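Local coordinates for 'Carboxyl esterase 2 (Tuber melanosporum Mel28, PDB 5MIF), which probably hydrolyses carboxylic esters, as an archaeal-like carboxylesterase of the alpha/beta hydrolase fold from a mycorrhizal truffle, at residues Y93-P97 with K176-D180; L201-K205 with E260-S264. One frame throughout, in Å; residues are numbered along the deposited sequence.

Contact 1 (93-97 with 176-180) and contact 2 (201-205 with 260-264) lie in different regions of one alpha/beta hydrolase fold, with centres 27 Å apart. They do not meet, their nearest atoms being about 14 Å apart. Each is partly buried. Contact 1 is near one edge of the central sheet, where the antiparallel strand 90-97 meets the loop leading into strand 179-180. Contact 2 joins helix 191-206 to the loop between helices 241-251 and 270-273. They share no helix or strand. Both pair leucine packing with one lysine. In contact 1 the lysine donates a hydrogen bond to a backbone carbonyl; in contact 2 it forms a salt bridge with an aspartate.

Contact 1: Y93-P97 with K176-D180; sequences YLYKP and KLGVD
On one side of strand 90-97, the antiparallel second strand of the central sheet, Leu-94 and Lys-96 reach across to Leu-177, in the turn after helix 158-173, and Val-179, at the start of the short strand 179-180. Leu-94 and Lys-96 lie two apart on the strand, so both project to this side. The backbones stay well separated, and side chains bridge the gap. Leu-94 is the apolar link. Its CG is anti to the backbone N (chi1 -178°), which places CD2 against Leu-177 and CD1 near Val-179. CD2 touches Leu-177 CB at 3.6 Å and Leu-177 CD1 at 3.8 Å, the two leucines crossing at a slant. CD1 meets Val-179 CG1 more loosely, at 4.1 Å. Lys-96 makes the polar link. Its chain bends at chi3 (-86°), and NZ donates a hydrogen bond to Leu-177 O at 3.1 Å. The donor is tilted 29° from the carbonyl plane. Lower in the chain, Lys-96 CD approaches Val-179 CG1 loosely, at 4.5 Å. Gly-178 follows that carbonyl with a positive phi, where a side chain would crowd the preceding carbonyl O. Leu-177 also touches Lys-78 and Leu-80 of strand 75-82, and Val-179 touches Ala-142 of strand 142-147. On the other side of strand 90-97, Tyr-95 packs on helix 129-139. Helices on both faces of a mostly parallel sheet whose second strand, here 90-97, runs antiparallel to its neighbours are characteristic of the alpha/beta hydrolase fold.

Contact 2: L201-K205 with E260-S264; sequences LLSIK and EDVAS
Lys-205 and Asp-261 form a salt bridge, with NZ of Lys-205 2.7 Å from OD2 of Asp-261. The ammonium comes to the syn side of OD2, 18° out of the carboxylate plane. Lys-205 NZ is also 3.2 Å from Asp-261 OD1. The lysine chain runs extended and bends at its end (chi4 -137°). Asp-261 CG sits between its backbone N and carbonyl carbon (chi1 53°), which brings OD1 within a weak hydrogen bond of Val-262 N. Replacing Asp-261 by an alanine is likely to cost the Lys-205 ammonium this carboxylate and let the end of the chain turn more freely. Helix 191-206 follows the GxSxG sequence at Ser-190, probably the nucleophile elbow of this hydrolase fold, and the contact is toward the helix's C-terminal end. There the helix meets the loop before helix 270-273. Leu-201 CD2 lies against the loop backbone, 3.3 Å from Asp-261 O and 3.7 Å from Asp-261 CB. Leu-202 CD2 touches Val-262 CG2 at 3.7 Å, the two side chains crossing at about a right angle. Leu-202 also packs on Glu-161 and Tyr-164 of helix 158-173. Ser-198, one turn earlier on helix 191-206, adds a hydrogen bond from its OG to Val-262 O.

Contact 1: Y93-P97 with K176-D180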
loop_
_atom_site.group_PDB
_atom_site.type_symbol
_atom_site.label_atom_id
_atom_site.label_comp_id
_atom_site.label_asym_id
_atom_site.label_seq_id
_atom_site.Cartn_x
_atom_site.Cartn_y
_atom_site.Cartn_z
ATOM N N TYR A 93 24.780 -14.139 2.296
ATOM C CA TYR A 93 24.977 -13.891 0.883
ATOM C C TYR A 93 24.845 -12.388 0.599
ATOM O O TYR A 93 23.821 -11.789 0.910
ATOM C CB TYR A 93 23.971 -14.678 0.043
ATOM C CG TYR A 93 24.038 -16.186 0.226
ATOM C CD1 TYR A 93 23.373 -16.811 1.279
ATOM C CD2 TYR A 93 24.797 -16.978 -0.630
ATOM C CE1 TYR A 93 23.444 -18.199 1.459
ATOM C CE2 TYR A 93 24.875 -18.358 -0.463
ATOM C CZ TYR A 93 24.202 -18.963 0.584
ATOM O OH TYR A 93 24.286 -20.329 0.743
ATOM N N LEU A 94 25.861 -11.778 -0.006
ATOM C CA LEU A 94 25.735 -10.379 -0.410
ATOM C C LEU A 94 25.372 -10.308 -1.889
ATOM O O LEU A 94 26.163 -10.689 -2.746
ATOM C CB LEU A 94 27.024 -9.600 -0.150
ATOM C CG LEU A 94 26.997 -8.099 -0.502
ATOM C CD1 LEU A 94 25.999 -7.355 0.388
ATOM C CD2 LEU A 94 28.380 -7.475 -0.392
ATOM N N TYR A 95 24.168 -9.831 -2.180
ATOM C CA TYR A 95 23.730 -9.678 -3.561
ATOM C C TYR A 95 23.793 -8.217 -3.987
ATOM O O TYR A 95 23.255 -7.353 -3.293
ATOM C CB TYR A 95 22.317 -10.199 -3.748
ATOM C CG TYR A 95 22.089 -11.634 -3.324
ATOM C CD1 TYR A 95 22.656 -12.701 -4.029
ATOM C CD2 TYR A 95 21.247 -11.923 -2.260
ATOM C CE1 TYR A 95 22.398 -14.025 -3.649
ATOM C CE2 TYR A 95 20.992 -13.217 -1.872
ATOM C CZ TYR A 95 21.561 -14.265 -2.560
ATOM O OH TYR A 95 21.262 -15.540 -2.136
ATOM N N LYS A 96 24.463 -7.948 -5.107
ATOM C CA LYS A 96 24.596 -6.583 -5.640
ATOM C C LYS A 96 24.097 -6.456 -7.071
ATOM O O LYS A 96 24.402 -7.296 -7.905
ATOM C CB LYS A 96 26.055 -6.122 -5.594
ATOM C CG LYS A 96 26.694 -6.160 -4.233
ATOM C CD LYS A 96 27.995 -5.378 -4.228
ATOM C CE LYS A 96 29.128 -6.273 -4.695
ATOM N NZ LYS A 96 30.386 -5.521 -4.876
ATOM N N PRO A 97 23.321 -5.405 -7.360
ATOM C CA PRO A 97 22.947 -5.161 -8.758
ATOM C C PRO A 97 24.182 -4.891 -9.644
ATOM O O PRO A 97 25.214 -4.419 -9.170
ATOM C CB PRO A 97 22.075 -3.909 -8.673
ATOM C CG PRO A 97 22.564 -3.203 -7.439
ATOM C CD PRO A 97 22.912 -4.303 -6.470
ATOM N N LYS A 176 34.278 -2.459 2.413
ATOM C CA LYS A 176 35.243 -3.234 1.643
ATOM C C LYS A 176 34.573 -4.142 0.625
ATOM O O LYS A 176 35.216 -4.635 -0.301
ATOM C CB LYS A 176 36.054 -4.105 2.604
ATOM C CG LYS A 176 36.737 -3.328 3.713
ATOM C CD LYS A 176 37.302 -4.277 4.754
ATOM C CE LYS A 176 38.107 -3.540 5.806
ATOM N NZ LYS A 176 38.348 -4.421 6.972
ATOM N N LEU A 177 33.266 -4.312 0.764
ATOM C CA LEU A 177 32.491 -5.094 -0.194
ATOM C C LEU A 177 31.715 -4.202 -1.152
ATOM O O LEU A 177 30.962 -4.690 -1.994
ATOM C CB LEU A 177 31.531 -6.030 0.537
ATOM C CG LEU A 177 32.188 -7.099 1.408
ATOM C CD1 LEU A 177 31.128 -7.861 2.176
ATOM C CD2 LEU A 177 33.040 -8.033 0.555
ATOM N N GLY A 178 31.881 -2.892 -1.004
ATOM C CA GLY A 178 31.262 -1.961 -1.929
ATOM C C GLY A 178 29.862 -1.541 -1.519
ATOM O O GLY A 178 29.085 -1.096 -2.356
ATOM N N VAL A 179 29.525 -1.704 -0.242
ATOM C CA VAL A 179 28.234 -1.233 0.241
ATOM C C VAL A 179 28.456 -0.208 1.332
ATOM O O VAL A 179 29.521 -0.147 1.949
ATOM C CB VAL A 179 27.330 -2.373 0.778
ATOM C CG1 VAL A 179 27.098 -3.419 -0.296
ATOM C CG2 VAL A 179 27.932 -2.993 2.032
ATOM N N ASP A 180 27.431 0.596 1.566
ATOM C CA ASP A 180 27.511 1.671 2.538
ATOM C C ASP A 180 26.736 1.313 3.797
ATOM O O ASP A 180 25.512 1.413 3.823
ATOM C CB ASP A 180 26.976 2.967 1.910
ATOM C CG ASP A 180 27.010 4.146 2.863
ATOM O OD1 ASP A 180 27.585 4.032 3.968
ATOM O OD2 ASP A 180 26.418 5.185 2.504
#

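Contact 2: L201-K205 with E260-S264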
loop_
_atom_site.group_PDB
_atom_site.type_symbol
_atom_site.label_atom_id
_atom_site.label_comp_id
_atom_site.label_asym_id
_atom_site.label_seq_id
_atom_site.Cartn_x
_atom_site.Cartn_y
_atom_site.Cartn_z
ATOM N N LEU A 201 15.663 -4.125 18.132
ATOM C CA LEU A 201 15.576 -3.989 19.579
ATOM C C LEU A 201 16.930 -4.249 20.255
ATOM O O LEU A 201 17.325 -3.525 21.163
ATOM C CB LEU A 201 14.501 -4.931 20.134
ATOM C CG LEU A 201 14.309 -4.963 21.651
ATOM C CD1 LEU A 201 13.915 -3.595 22.164
ATOM C CD2 LEU A 201 13.258 -5.998 22.023
ATOM N N LEU A 202 17.644 -5.272 19.793
ATOM C CA LEU A 202 18.961 -5.586 20.331
ATOM C C LEU A 202 19.938 -4.439 20.036
ATOM O O LEU A 202 20.821 -4.143 20.841
ATOM C CB LEU A 202 19.478 -6.925 19.757
ATOM C CG LEU A 202 18.799 -8.233 20.213
ATOM C CD1 LEU A 202 19.236 -9.444 19.378
ATOM C CD2 LEU A 202 19.045 -8.507 21.705
ATOM N N SER A 203 19.804 -3.802 18.877
ATOM C CA SER A 203 20.659 -2.656 18.561
ATOM C C SER A 203 20.410 -1.506 19.541
ATOM O O SER A 203 21.341 -0.814 19.964
ATOM C CB SER A 203 20.427 -2.182 17.133
ATOM O OG SER A 203 20.613 -3.245 16.227
ATOM N N ILE A 204 19.143 -1.312 19.900
ATOM C CA ILE A 204 18.770 -0.268 20.846
ATOM C C ILE A 204 19.354 -0.585 22.228
ATOM O O ILE A 204 20.021 0.251 22.826
ATOM C CB ILE A 204 17.242 -0.112 20.906
ATOM C CG1 ILE A 204 16.756 0.577 19.622
ATOM C CG2 ILE A 204 16.831 0.693 22.131
ATOM C CD1 ILE A 204 15.301 0.351 19.296
ATOM N N LYS A 205 19.163 -1.817 22.693
ATOM C CA LYS A 205 19.739 -2.260 23.969
ATOM C C LYS A 205 21.261 -2.166 24.063
ATOM O O LYS A 205 21.799 -1.921 25.148
ATOM C CB LYS A 205 19.333 -3.705 24.255
ATOM C CG LYS A 205 17.866 -3.864 24.554
ATOM C CD LYS A 205 17.484 -5.324 24.805
ATOM C CE LYS A 205 16.036 -5.387 25.233
ATOM N NZ LYS A 205 15.775 -6.309 26.368
ATOM N N GLU A 260 9.628 -12.714 26.578
ATOM C CA GLU A 260 10.776 -11.820 26.491
ATOM C C GLU A 260 10.669 -10.895 25.288
ATOM O O GLU A 260 10.162 -11.286 24.238
ATOM C CB GLU A 260 12.070 -12.625 26.418
ATOM C CG GLU A 260 12.322 -13.473 27.657
ATOM C CD GLU A 260 13.554 -14.349 27.533
ATOM O OE1 GLU A 260 14.392 -14.099 26.639
ATOM O OE2 GLU A 260 13.677 -15.298 28.327
ATOM N N ASP A 261 11.133 -9.662 25.448
ATOM C CA ASP A 261 11.022 -8.688 24.374
ATOM C C ASP A 261 11.895 -9.086 23.171
ATOM O O ASP A 261 11.519 -8.838 22.034
ATOM C CB ASP A 261 11.377 -7.286 24.884
ATOM C CG ASP A 261 12.723 -7.238 25.587
ATOM O OD1 ASP A 261 13.343 -8.307 25.755
ATOM O OD2 ASP A 261 13.155 -6.132 25.977
ATOM N N VAL A 262 13.038 -9.730 23.413
ATOM C CA VAL A 262 13.892 -10.156 22.307
ATOM C C VAL A 262 13.169 -11.186 21.433
ATOM O O VAL A 262 13.285 -11.149 20.212
ATOM C CB VAL A 262 15.233 -10.741 22.809
ATOM C CG1 VAL A 262 16.063 -11.299 21.641
ATOM C CG2 VAL A 262 16.011 -9.675 23.561
ATOM N N ALA A 263 12.392 -12.074 22.047
ATOM C CA ALA A 263 11.586 -13.041 21.289
ATOM C C ALA A 263 10.365 -12.387 20.648
ATOM O O ALA A 263 9.989 -12.695 19.511
ATOM C CB ALA A 263 11.135 -14.187 22.196
ATOM N N SER A 264 9.735 -11.505 21.409
ATOM C CA SER A 264 8.480 -10.891 21.016
ATOM C C SER A 264 8.586 -9.380 21.134
ATOM O O SER A 264 8.205 -8.812 22.153
ATOM C CB SER A 264 7.346 -11.427 21.891
ATOM O OG SER A 264 7.202 -12.830 21.731
#